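N-acyl-D-glutamate deacylase (Bordetella bronchiseptica, PDB 3GIP) hydrolyses the amide bond of N-acyl-D-glutamate, releasing D-glutamate, as a zinc-containing member of the amidohydrolase superfamily. Local coordinates at residues N139-V144 with F412-R417; D171-A176 with A205-E210; P311-E316 with A322-C327; N148-A153 with A159-A164. One frame throughout, in Å; residues are numbered along the deposited sequence.

Interaction 1 of 4, residues N139-V144 with F412-R417; sequences NVAALV and FGFAER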
loop_
_atom_site.group_PDB
_atom_site.type_symbol
_atom_site.label_atom_id
_atom_site.label_comp_id
_atom_site.label_asym_id
_atom_site.label_seq_id
_atom_site.Cartn_x
_atom_site.Cartn_y
_atom_site.Cartn_z
ATOM N N ASN A 139 -4.799 -10.400 -5.807
ATOM C CA ASN A 139 -3.567 -11.049 -5.371
ATOM C C ASN A 139 -3.045 -10.395 -4.105
ATOM O O ASN A 139 -3.203 -9.186 -3.901
ATOM C CB ASN A 139 -2.509 -10.983 -6.470
ATOM C CG ASN A 139 -2.981 -11.614 -7.756
ATOM O OD1 ASN A 139 -3.044 -10.957 -8.798
ATOM N ND2 ASN A 139 -3.326 -12.895 -7.694
ATOM N N VAL A 140 -2.415 -11.200 -3.255
ATOM C CA VAL A 140 -1.890 -10.707 -1.992
ATOM C C VAL A 140 -0.442 -11.083 -1.711
ATOM O O VAL A 140 -0.079 -12.260 -1.718
ATOM C CB VAL A 140 -2.741 -11.226 -0.812
ATOM C CG1 VAL A 140 -2.211 -10.667 0.501
ATOM C CG2 VAL A 140 -4.197 -10.844 -1.017
ATOM N N ALA A 141 0.379 -10.067 -1.469
ATOM C CA ALA A 141 1.781 -10.256 -1.116
ATOM C C ALA A 141 1.830 -9.720 0.307
ATOM O O ALA A 141 1.129 -8.755 0.624
ATOM C CB ALA A 141 2.687 -9.439 -2.027
ATOM N N ALA A 142 2.640 -10.328 1.168
ATOM C CA ALA A 142 2.683 -9.879 2.551
ATOM C C ALA A 142 4.051 -9.631 3.158
ATOM O O ALA A 142 5.000 -10.385 2.937
ATOM C CB ALA A 142 1.913 -10.866 3.430
ATOM N N LEU A 143 4.124 -8.559 3.940
ATOM C CA LEU A 143 5.327 -8.176 4.662
ATOM C C LEU A 143 5.040 -8.551 6.110
ATOM O O LEU A 143 3.878 -8.597 6.518
ATOM C CB LEU A 143 5.545 -6.662 4.593
ATOM C CG LEU A 143 5.840 -6.016 3.240
ATOM C CD1 LEU A 143 5.393 -4.555 3.269
ATOM C CD2 LEU A 143 7.328 -6.121 2.928
ATOM N N VAL A 144 6.081 -8.840 6.879
ATOM C CA VAL A 144 5.893 -9.153 8.291
ATOM C C VAL A 144 6.237 -7.877 9.044
ATOM O O VAL A 144 7.261 -7.245 8.777
ATOM C CB VAL A 144 6.805 -10.312 8.759
ATOM C CG1 VAL A 144 8.249 -10.007 8.443
ATOM C CG2 VAL A 144 6.629 -10.535 10.258
ATOM N N PHE A 412 9.269 -5.405 -5.667
ATOM C CA PHE A 412 8.821 -6.476 -4.785
ATOM C C PHE A 412 9.121 -7.891 -5.265
ATOM O O PHE A 412 8.866 -8.857 -4.546
ATOM C CB PHE A 412 7.327 -6.304 -4.507
ATOM C CG PHE A 412 7.027 -5.158 -3.589
ATOM C CD1 PHE A 412 6.999 -5.346 -2.211
ATOM C CD2 PHE A 412 6.849 -3.872 -4.094
ATOM C CE1 PHE A 412 6.805 -4.271 -1.345
ATOM C CE2 PHE A 412 6.654 -2.787 -3.235
ATOM C CZ PHE A 412 6.634 -2.989 -1.857
ATOM N N GLY A 413 9.655 -8.011 -6.475
ATOM C CA GLY A 413 10.011 -9.321 -6.997
ATOM C C GLY A 413 8.882 -10.189 -7.511
ATOM O O GLY A 413 8.921 -11.413 -7.360
ATOM N N PHE A 414 7.876 -9.576 -8.122
ATOM C CA PHE A 414 6.756 -10.336 -8.656
ATOM C C PHE A 414 7.027 -10.800 -10.074
ATOM O O PHE A 414 6.945 -10.019 -11.024
ATOM C CB PHE A 414 5.470 -9.508 -8.640
ATOM C CG PHE A 414 5.063 -9.046 -7.277
ATOM C CD1 PHE A 414 5.237 -9.865 -6.166
ATOM C CD2 PHE A 414 4.481 -7.796 -7.102
ATOM C CE1 PHE A 414 4.838 -9.447 -4.905
ATOM C CE2 PHE A 414 4.078 -7.371 -5.841
ATOM C CZ PHE A 414 4.259 -8.199 -4.740
ATOM N N ALA A 415 7.349 -12.079 -10.213
ATOM C CA ALA A 415 7.619 -12.641 -11.524
ATOM C C ALA A 415 6.307 -12.861 -12.263
ATOM O O ALA A 415 5.301 -13.254 -11.669
ATOM C CB ALA A 415 8.372 -13.959 -11.387
ATOM N N GLU A 416 6.329 -12.586 -13.561
ATOM C CA GLU A 416 5.168 -12.763 -14.422
ATOM C C GLU A 416 3.960 -11.904 -14.060
ATOM O O GLU A 416 2.818 -12.295 -14.299
ATOM C CB GLU A 416 4.773 -14.241 -14.456
ATOM C CG GLU A 416 5.895 -15.144 -14.948
ATOM C CD GLU A 416 6.362 -14.782 -16.346
ATOM O OE1 GLU A 416 7.465 -15.221 -16.737
ATOM O OE2 GLU A 416 5.626 -14.066 -17.059
ATOM N N ARG A 417 4.218 -10.734 -13.484
ATOM C CA ARG A 417 3.156 -9.797 -13.128
ATOM C C ARG A 417 3.626 -8.372 -13.357
ATOM O O ARG A 417 4.826 -8.104 -13.413
ATOM C CB ARG A 417 2.739 -9.950 -11.662
ATOM C CG ARG A 417 1.940 -11.197 -11.380
ATOM C CD ARG A 417 1.413 -11.225 -9.957
ATOM N NE ARG A 417 1.013 -12.581 -9.605
ATOM C CZ ARG A 417 -0.104 -13.168 -10.019
ATOM N NH1 ARG A 417 -0.958 -12.514 -10.794
ATOM N NH2 ARG A 417 -0.346 -14.429 -9.683
#
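Asn-139 and Ala-141 of strand 139-145 meet Arg-417 and Phe-414 of the loop after helix 406-412 without backbone pairing, since CA of Asn-139 lies 10.3 Å from CA of Arg-417 and the space between is bridged by side chains. The strand belongs to the TIM-barrel framework of the amidohydrolases. Ala-141 points to the side of the strand opposite the one on which Val-144 packs against helix 163-179, consistent with the loop closing over the inner side of the barrel wall.

The apolar half of the contact is tight: CB of Ala-141 reaches CZ of Phe-414 at 3.4 Å and CE1 of the same ring at 3.6 Å, approaching the ring obliquely. A methyl group suits this position because the ring already fills the space before it. One face of the Phe-414 ring carries CB of Phe-412, 3.6 Å above the plane and shifted toward the rim, and both phenylalanines also touch Val-91 of strand 87-92. Gly-413, between them, has a positive phi as the helix ends, and a type II turn from Phe-414 to Arg-417 brings the arginine back to the strand.

Arg-417 is extended from CG to NE, which carries its head to the strand's start. There CG of Asn-139 lies over one guanidinium face, toward its rim, 4.0 Å from CZ of Arg-417, with the amide and guanidinium planes 44° apart. Asp-427 forms a salt bridge with NH1 of Arg-417, and Trp-425 adds a cation-pi contact. The buried positive charge is therefore probably balanced mainly by Asp-427, while the amide group of Asn-139 lies over one face of the guanidinium.

Interaction 2 of 4, residues D171-A176 with A205-E210; sequences DMLQAA and ARVAAE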
loop_
_atom_site.group_PDB
_atom_site.type_symbol
_atom_site.label_atom_id
_atom_site.label_comp_id
_atom_site.label_asym_id
_atom_site.label_seq_id
_atom_site.Cartn_x
_atom_site.Cartn_y
_atom_site.Cartn_z
ATOM N N ASP A 171 14.776 -14.946 13.766
ATOM C CA ASP A 171 14.324 -16.282 13.394
ATOM C C ASP A 171 12.869 -16.247 12.935
ATOM O O ASP A 171 12.488 -16.963 12.004
ATOM C CB ASP A 171 14.475 -17.253 14.569
ATOM C CG ASP A 171 15.926 -17.564 14.888
ATOM O OD1 ASP A 171 16.781 -17.404 13.992
ATOM O OD2 ASP A 171 16.211 -17.985 16.031
ATOM N N MET A 172 12.061 -15.412 13.587
ATOM C CA MET A 172 10.656 -15.275 13.215
ATOM C C MET A 172 10.587 -14.668 11.818
ATOM O O MET A 172 9.769 -15.071 10.991
ATOM C CB MET A 172 9.920 -14.369 14.203
ATOM C CG MET A 172 9.772 -14.948 15.602
ATOM S SD MET A 172 8.789 -13.867 16.668
ATOM C CE MET A 172 7.158 -14.408 16.252
ATOM N N LEU A 173 11.450 -13.693 11.559
ATOM C CA LEU A 173 11.481 -13.057 10.249
ATOM C C LEU A 173 11.920 -14.079 9.207
ATOM O O LEU A 173 11.329 -14.175 8.132
ATOM C CB LEU A 173 12.446 -11.869 10.249
ATOM C CG LEU A 173 12.760 -11.277 8.870
ATOM C CD1 LEU A 173 11.469 -10.878 8.165
ATOM C CD2 LEU A 173 13.675 -10.083 9.028
ATOM N N GLN A 174 12.951 -14.854 9.535
ATOM C CA GLN A 174 13.452 -15.860 8.606
ATOM C C GLN A 174 12.356 -16.851 8.242
ATOM O O GLN A 174 12.198 -17.216 7.077
ATOM C CB GLN A 174 14.643 -16.609 9.212
ATOM C CG GLN A 174 15.333 -17.532 8.221
ATOM C CD GLN A 174 16.492 -18.288 8.834
ATOM O OE1 GLN A 174 17.291 -17.720 9.578
ATOM N NE2 GLN A 174 16.600 -19.573 8.511
ATOM N N ALA A 175 11.597 -17.288 9.243
ATOM C CA ALA A 175 10.514 -18.229 9.009
ATOM C C ALA A 175 9.457 -17.607 8.099
ATOM O O ALA A 175 8.916 -18.272 7.217
ATOM C CB ALA A 175 9.887 -18.646 10.333
ATOM N N ALA A 176 9.168 -16.327 8.317
ATOM C CA ALA A 176 8.171 -15.630 7.512
ATOM C C ALA A 176 8.634 -15.553 6.061
ATOM O O ALA A 176 7.863 -15.812 5.138
ATOM C CB ALA A 176 7.934 -14.224 8.067
ATOM N N ALA A 205 17.431 -6.511 8.859
ATOM C CA ALA A 205 17.784 -6.165 7.487
ATOM C C ALA A 205 18.769 -7.169 6.885
ATOM O O ALA A 205 18.702 -7.476 5.693
ATOM C CB ALA A 205 18.368 -4.752 7.437
ATOM N N ARG A 206 19.684 -7.682 7.705
ATOM C CA ARG A 206 20.655 -8.660 7.218
ATOM C C ARG A 206 19.935 -9.941 6.812
ATOM O O ARG A 206 20.282 -10.574 5.812
ATOM C CB ARG A 206 21.701 -8.980 8.292
ATOM C CG ARG A 206 22.692 -7.863 8.574
ATOM C CD ARG A 206 23.941 -8.404 9.270
ATOM N NE ARG A 206 23.640 -9.037 10.554
ATOM C CZ ARG A 206 23.387 -8.373 11.677
ATOM N NH1 ARG A 206 23.397 -7.048 11.686
ATOM N NH2 ARG A 206 23.120 -9.037 12.795
ATOM N N VAL A 207 18.935 -10.325 7.598
ATOM C CA VAL A 207 18.159 -11.522 7.309
ATOM C C VAL A 207 17.401 -11.341 5.994
ATOM O O VAL A 207 17.348 -12.250 5.166
ATOM C CB VAL A 207 17.149 -11.818 8.443
ATOM C CG1 VAL A 207 16.265 -12.997 8.067
ATOM C CG2 VAL A 207 17.899 -12.106 9.738
ATOM N N ALA A 208 16.815 -10.162 5.804
ATOM C CA ALA A 208 16.067 -9.886 4.582
ATOM C C ALA A 208 17.006 -9.793 3.378
ATOM O O ALA A 208 16.754 -10.389 2.329
ATOM C CB ALA A 208 15.281 -8.584 4.738
ATOM N N ALA A 209 18.094 -9.051 3.543
ATOM C CA ALA A 209 19.066 -8.862 2.472
ATOM C C ALA A 209 19.638 -10.182 1.957
ATOM O O ALA A 209 19.806 -10.366 0.750
ATOM C CB ALA A 209 20.190 -7.959 2.953
ATOM N N GLU A 210 19.929 -11.100 2.872
ATOM C CA GLU A 210 20.492 -12.394 2.498
ATOM C C GLU A 210 19.562 -13.178 1.578
ATOM O O GLU A 210 20.012 -13.994 0.770
ATOM C CB GLU A 210 20.788 -13.225 3.751
ATOM C CG GLU A 210 21.316 -14.624 3.458
ATOM C CD GLU A 210 22.666 -14.612 2.763
ATOM O OE1 GLU A 210 23.127 -15.696 2.340
ATOM O OE2 GLU A 210 23.272 -13.527 2.641
#
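Leu-173 and Val-207 form an apolar helix-helix contact between helices 163-179 and 198-210, which flank strand 183-187 in the chain and lie in the outer layer of the TIM-barrel framework. The approach is close at one point, where CA of Gln-174 comes within 6.5 Å of CA of Val-207. Only three residues touch, and Val-207 is common to all of the contacts.

From helix 163-179 it is chiefly Leu-173 that reaches across. Its CD2 branch lies 3.9 Å from CB of Val-207, and its CG is 4.0 Å from CG1 of Val-207. The two side chains run in opposite directions and slide past each other, so that in each pair a methyl of one residue lies against the branch carbon of the other. In Leu-173 CG stands opposite the backbone N (chi1 169°), which extends the side chain across to the neighbouring helix. The same choice in Val-207, with CG1 opposite its N (chi1 175°), directs that methyl to the partner helix.

CG1 of Val-207 also rests against the root of Gln-174, 4.0 Å from CA and 4.1 Å from CB of that residue. Gln-174 can therefore contribute carbon to the interface while its extended amide leaves it; NE2 is hydrogen-bonded to Glu-178, one helical turn further along. On the inner side, Leu-173 packs on Val-144 of strand 139-145, so a branched apolar side chain suits a place between strand and helix.

No hydrogen bond or charge pair crosses between the segments. The helices are held at this point by dispersion forces and the burial of carbon, with polarity confined to the margin nearer solvent.

Interaction 3 of 4, residues P311-E316 with A322-C327; sequences PECSGE and AARWGC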
loop_
_atom_site.group_PDB
_atom_site.type_symbol
_atom_site.label_atom_id
_atom_site.label_comp_id
_atom_site.label_asym_id
_atom_site.label_seq_id
_atom_site.Cartn_x
_atom_site.Cartn_y
_atom_site.Cartn_z
ATOM N N PRO A 311 -18.102 7.280 18.955
ATOM C CA PRO A 311 -18.345 7.040 17.532
ATOM C C PRO A 311 -19.145 8.141 16.841
ATOM O O PRO A 311 -19.126 8.252 15.618
ATOM C CB PRO A 311 -19.061 5.691 17.530
ATOM C CG PRO A 311 -19.796 5.701 18.841
ATOM C CD PRO A 311 -18.759 6.253 19.784
ATOM N N GLU A 312 -19.839 8.958 17.627
ATOM C CA GLU A 312 -20.626 10.049 17.067
ATOM C C GLU A 312 -19.713 11.130 16.491
ATOM O O GLU A 312 -20.124 11.907 15.627
ATOM C CB GLU A 312 -21.526 10.672 18.149
ATOM C CG GLU A 312 -20.789 11.530 19.190
ATOM C CD GLU A 312 -20.166 10.729 20.326
ATOM O OE1 GLU A 312 -20.015 9.500 20.191
ATOM O OE2 GLU A 312 -19.819 11.344 21.357
ATOM N N CYS A 313 -18.469 11.156 16.957
ATOM C CA CYS A 313 -17.508 12.173 16.533
ATOM C C CYS A 313 -16.815 11.969 15.190
ATOM O O CYS A 313 -16.073 12.841 14.741
ATOM C CB CYS A 313 -16.462 12.372 17.630
ATOM S SG CYS A 313 -17.150 13.034 19.171
ATOM N N SER A 314 -17.044 10.835 14.539
ATOM C CA SER A 314 -16.420 10.618 13.242
ATOM C C SER A 314 -16.852 11.742 12.307
ATOM O O SER A 314 -18.032 12.088 12.252
ATOM C CB SER A 314 -16.840 9.269 12.659
ATOM O OG SER A 314 -16.302 8.210 13.431
ATOM N N GLY A 315 -15.888 12.319 11.595
ATOM C CA GLY A 315 -16.186 13.394 10.661
ATOM C C GLY A 315 -16.093 14.788 11.251
ATOM O O GLY A 315 -16.141 15.785 10.523
ATOM N N GLU A 316 -15.944 14.863 12.569
ATOM C CA GLU A 316 -15.864 16.147 13.260
ATOM C C GLU A 316 -14.435 16.629 13.508
ATOM O O GLU A 316 -13.499 15.832 13.565
ATOM C CB GLU A 316 -16.615 16.056 14.596
ATOM C CG GLU A 316 -18.097 15.753 14.428
ATOM C CD GLU A 316 -18.853 15.632 15.744
ATOM O OE1 GLU A 316 -18.236 15.763 16.821
ATOM O OE2 GLU A 316 -20.081 15.402 15.696
ATOM N N ALA A 322 -13.730 19.766 21.185
ATOM C CA ALA A 322 -13.205 20.363 22.409
ATOM C C ALA A 322 -14.047 21.551 22.863
ATOM O O ALA A 322 -14.371 21.683 24.043
ATOM C CB ALA A 322 -11.760 20.795 22.195
ATOM N N ALA A 323 -14.400 22.420 21.925
ATOM C CA ALA A 323 -15.203 23.592 22.257
ATOM C C ALA A 323 -16.559 23.178 22.820
ATOM O O ALA A 323 -17.060 23.778 23.770
ATOM C CB ALA A 323 -15.390 24.459 21.019
ATOM N N ARG A 324 -17.154 22.150 22.228
ATOM C CA ARG A 324 -18.455 21.672 22.676
ATOM C C ARG A 324 -18.389 21.069 24.076
ATOM O O ARG A 324 -19.323 21.211 24.864
ATOM C CB ARG A 324 -19.006 20.638 21.686
ATOM C CG ARG A 324 -20.394 20.130 22.046
ATOM C CD ARG A 324 -21.020 19.330 20.912
ATOM N NE ARG A 324 -20.341 18.062 20.653
ATOM C CZ ARG A 324 -19.636 17.794 19.557
ATOM N NH1 ARG A 324 -19.498 18.707 18.603
ATOM N NH2 ARG A 324 -19.091 16.596 19.398
ATOM N N TRP A 325 -17.283 20.400 24.385
ATOM C CA TRP A 325 -17.115 19.770 25.691
ATOM C C TRP A 325 -16.587 20.730 26.748
ATOM O O TRP A 325 -16.609 20.424 27.940
ATOM C CB TRP A 325 -16.170 18.572 25.585
ATOM C CG TRP A 325 -16.703 17.449 24.745
ATOM C CD1 TRP A 325 -17.978 17.307 24.276
ATOM C CD2 TRP A 325 -15.984 16.290 24.312
ATOM N NE1 TRP A 325 -18.098 16.129 23.578
ATOM C CE2 TRP A 325 -16.887 15.484 23.585
ATOM C CE3 TRP A 325 -14.661 15.853 24.470
ATOM C CZ2 TRP A 325 -16.511 14.262 23.016
ATOM C CZ3 TRP A 325 -14.284 14.636 23.903
ATOM C CH2 TRP A 325 -15.208 13.856 23.186
ATOM N N GLY A 326 -16.100 21.885 26.309
ATOM C CA GLY A 326 -15.573 22.862 27.245
ATOM C C GLY A 326 -14.210 22.508 27.814
ATOM O O GLY A 326 -13.899 22.858 28.954
ATOM N N CYS A 327 -13.395 21.810 27.027
ATOM C CA CYS A 327 -12.049 21.421 27.450
ATOM C C CYS A 327 -11.070 21.752 26.327
ATOM O O CYS A 327 -11.492 22.150 25.236
ATOM C CB CYS A 327 -11.992 19.920 27.759
ATOM S SG CYS A 327 -12.305 18.840 26.337
#
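Glu-316 and Arg-324 cross at about a right angle, so their flat ends do not pair side by side: carboxylate and guanidinium planes are 81° apart and one oxygen does the gripping. NH2 of Arg-324 donates to OE1 of Glu-316 at 2.8 Å with an N-H...O angle of 157°; NH2 meets OE1 on its syn side, and OE1 in turn lies near the guanidinium plane. The glutamate is extended beyond CG, whereas the arginine bends at chi3, turning its head from the helix back to the loop.

Beside this salt bridge sits Cys-313, a residue small enough to fit between two large partners. Its SG is 4.1 Å from NH2 of Arg-324, at the guanidinium edge, and 4.1 Å from CZ2 of Trp-325. The sulfur is 62° off the normal of the six-membered indole ring, an oblique sulfur-aromatic contact. Trp-325 also meets the His-310 ring and Leu-336.

Gly-326, with positive phi, then ends helix 318-325 in a Schellman motif. The loop is thus tied to the last turn of the helix it leads into by one ionic hydrogen bond, which solvent probably weakens, since Arg-324 is exposed and Glu-316 partly so, and by a softer sulfur-indole contact next to it.

Interaction 4 of 4, residues N148-A153 with A159-A164; sequences NLRLAA and AAPTAA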
loop_
_atom_site.group_PDB
_atom_site.type_symbol
_atom_site.label_atom_id
_atom_site.label_comp_id
_atom_site.label_asym_id
_atom_site.label_seq_id
_atom_site.Cartn_x
_atom_site.Cartn_y
_atom_site.Cartn_z
ATOM N N ASN A 148 4.935 -6.504 15.114
ATOM C CA ASN A 148 4.501 -7.868 15.412
ATOM C C ASN A 148 5.666 -8.665 15.980
ATOM O O ASN A 148 5.511 -9.394 16.964
ATOM C CB ASN A 148 3.995 -8.568 14.148
ATOM C CG ASN A 148 2.627 -8.090 13.723
ATOM O OD1 ASN A 148 1.642 -8.823 13.820
ATOM N ND2 ASN A 148 2.556 -6.854 13.247
ATOM N N LEU A 149 6.832 -8.527 15.354
ATOM C CA LEU A 149 8.013 -9.254 15.808
ATOM C C LEU A 149 8.337 -8.911 17.253
ATOM O O LEU A 149 8.556 -9.807 18.069
ATOM C CB LEU A 149 9.213 -8.947 14.907
ATOM C CG LEU A 149 9.055 -9.395 13.451
ATOM C CD1 LEU A 149 10.303 -9.019 12.672
ATOM C CD2 LEU A 149 8.821 -10.899 13.380
ATOM N N ARG A 150 8.362 -7.620 17.574
ATOM C CA ARG A 150 8.648 -7.194 18.936
ATOM C C ARG A 150 7.583 -7.682 19.913
ATOM O O ARG A 150 7.902 -8.192 20.987
ATOM C CB ARG A 150 8.740 -5.666 19.031
ATOM C CG ARG A 150 10.152 -5.121 18.970
ATOM C CD ARG A 150 10.230 -3.706 19.534
ATOM N NE ARG A 150 11.616 -3.307 19.758
ATOM C CZ ARG A 150 12.096 -2.884 20.922
ATOM N NH1 ARG A 150 11.300 -2.793 21.979
ATOM N NH2 ARG A 150 13.380 -2.575 21.039
ATOM N N LEU A 151 6.316 -7.522 19.542
ATOM C CA LEU A 151 5.219 -7.930 20.416
ATOM C C LEU A 151 5.136 -9.437 20.609
ATOM O O LEU A 151 4.578 -9.911 21.600
ATOM C CB LEU A 151 3.888 -7.416 19.870
ATOM C CG LEU A 151 3.759 -5.894 19.768
ATOM C CD1 LEU A 151 2.462 -5.549 19.062
ATOM C CD2 LEU A 151 3.813 -5.267 21.156
ATOM N N ALA A 152 5.689 -10.185 19.663
ATOM C CA ALA A 152 5.660 -11.641 19.735
ATOM C C ALA A 152 6.883 -12.222 20.435
ATOM O O ALA A 152 6.817 -13.312 21.009
ATOM C CB ALA A 152 5.547 -12.223 18.329
ATOM N N ALA A 153 7.992 -11.490 20.400
ATOM C CA ALA A 153 9.233 -11.969 20.992
ATOM C C ALA A 153 9.614 -11.360 22.333
ATOM O O ALA A 153 10.417 -11.937 23.068
ATOM C CB ALA A 153 10.380 -11.764 20.000
ATOM N N ALA A 159 11.286 -2.370 26.118
ATOM C CA ALA A 159 12.692 -2.404 26.506
ATOM C C ALA A 159 13.614 -2.685 25.328
ATOM O O ALA A 159 13.165 -2.848 24.191
ATOM C CB ALA A 159 12.902 -3.462 27.585
ATOM N N ALA A 160 14.912 -2.718 25.612
ATOM C CA ALA A 160 15.907 -3.024 24.596
ATOM C C ALA A 160 15.913 -4.546 24.548
ATOM O O ALA A 160 15.823 -5.205 25.583
ATOM C CB ALA A 160 17.271 -2.497 25.013
ATOM N N PRO A 161 16.009 -5.128 23.348
ATOM C CA PRO A 161 16.010 -6.588 23.244
ATOM C C PRO A 161 17.282 -7.248 23.757
ATOM O O PRO A 161 18.378 -6.702 23.623
ATOM C CB PRO A 161 15.812 -6.817 21.752
ATOM C CG PRO A 161 16.580 -5.678 21.155
ATOM C CD PRO A 161 16.165 -4.503 22.021
ATOM N N THR A 162 17.126 -8.421 24.362
ATOM C CA THR A 162 18.280 -9.166 24.837
ATOM C C THR A 162 18.810 -9.838 23.581
ATOM O O THR A 162 18.144 -9.829 22.545
ATOM C CB THR A 162 17.885 -10.253 25.853
ATOM O OG1 THR A 162 16.979 -11.176 25.238
ATOM C CG2 THR A 162 17.222 -9.629 27.068
ATOM N N ALA A 163 20.000 -10.417 23.655
ATOM C CA ALA A 163 20.565 -11.080 22.490
ATOM C C ALA A 163 19.624 -12.178 22.009
ATOM O O ALA A 163 19.440 -12.366 20.808
ATOM C CB ALA A 163 21.927 -11.666 22.830
ATOM N N ALA A 164 19.020 -12.895 22.955
ATOM C CA ALA A 164 18.099 -13.977 22.621
ATOM C C ALA A 164 16.827 -13.462 21.947
ATOM O O ALA A 164 16.319 -14.087 21.016
ATOM C CB ALA A 164 17.743 -14.767 23.876
#
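Arg-150 of helix 146-153 reaches the loop residues Ala-159 and Pro-161 within a strand-to-strand connection of the TIM-barrel framework, where a loop joins helix 146-153 to helix 163-179.

Hydrogen bonding comes first. Two nitrogens of the guanidinium converge on a single acceptor, the backbone O of Ala-159. NH1 of Arg-150 gives the stronger bond, 2.9 Å to O of Ala-159, with the donor in the carbonyl plane and a C=O...N angle of 160°; its N-H...O angle is 141°. The second, from NH2 of Arg-150 to the same O at 3.2 Å, is weak. Because the acceptor is a carbonyl of the main chain, the arginine recognises the path of the loop and not the methyl of Ala-159. The chain is extended from CG to NE, but chi1 of -97° departs from a staggered position, a small torsional cost probably repaid by the bonds at its end.

Ionic contact comes next. NH2 of Arg-150 also forms a salt bridge with Glu-200 of helix 198-210, so this mostly buried charge has an opposite one beside it, and NH1 adds a weak hydrogen bond to O of Pro-157.

Capping interactions begin the following helix. Thr-162 is its N-cap, a good place for a short hydroxyl side chain, and Glu-165 accepts from the backbone N of Thr-162, consistent with a capping box. Pro-161, with no N-H to satisfy, suits the position just before the cap.

Van der Waals contact completes the account: the Pro-161 ring approaches the guanidinium obliquely, its CD 3.5 Å from NH2 of Arg-150.

Overall arrangement
Interactions 1, 2 and 4 form one continuous patch. Val-144, near the end of strand 139-145 in interaction 1, packs its CG1 3.3 Å from CD1 of Leu-173 in interaction 2 and its CG2 3.8 Å from CD2 of Leu-149 in interaction 4. Interactions 2 and 4 share helix 163-179 and have centres 14 Å apart; CE of Met-172 meets CB of Ala-152 at 3.4 Å. Leu-143 touches Asn-94, the residue before the zinc ligand Cys-95, while His-218, another ligand, ends strand 214-218, which Leu-143 also contacts. Interaction 3 stands apart, its centre about 41 Å from that of interaction 1, across the chain's centre.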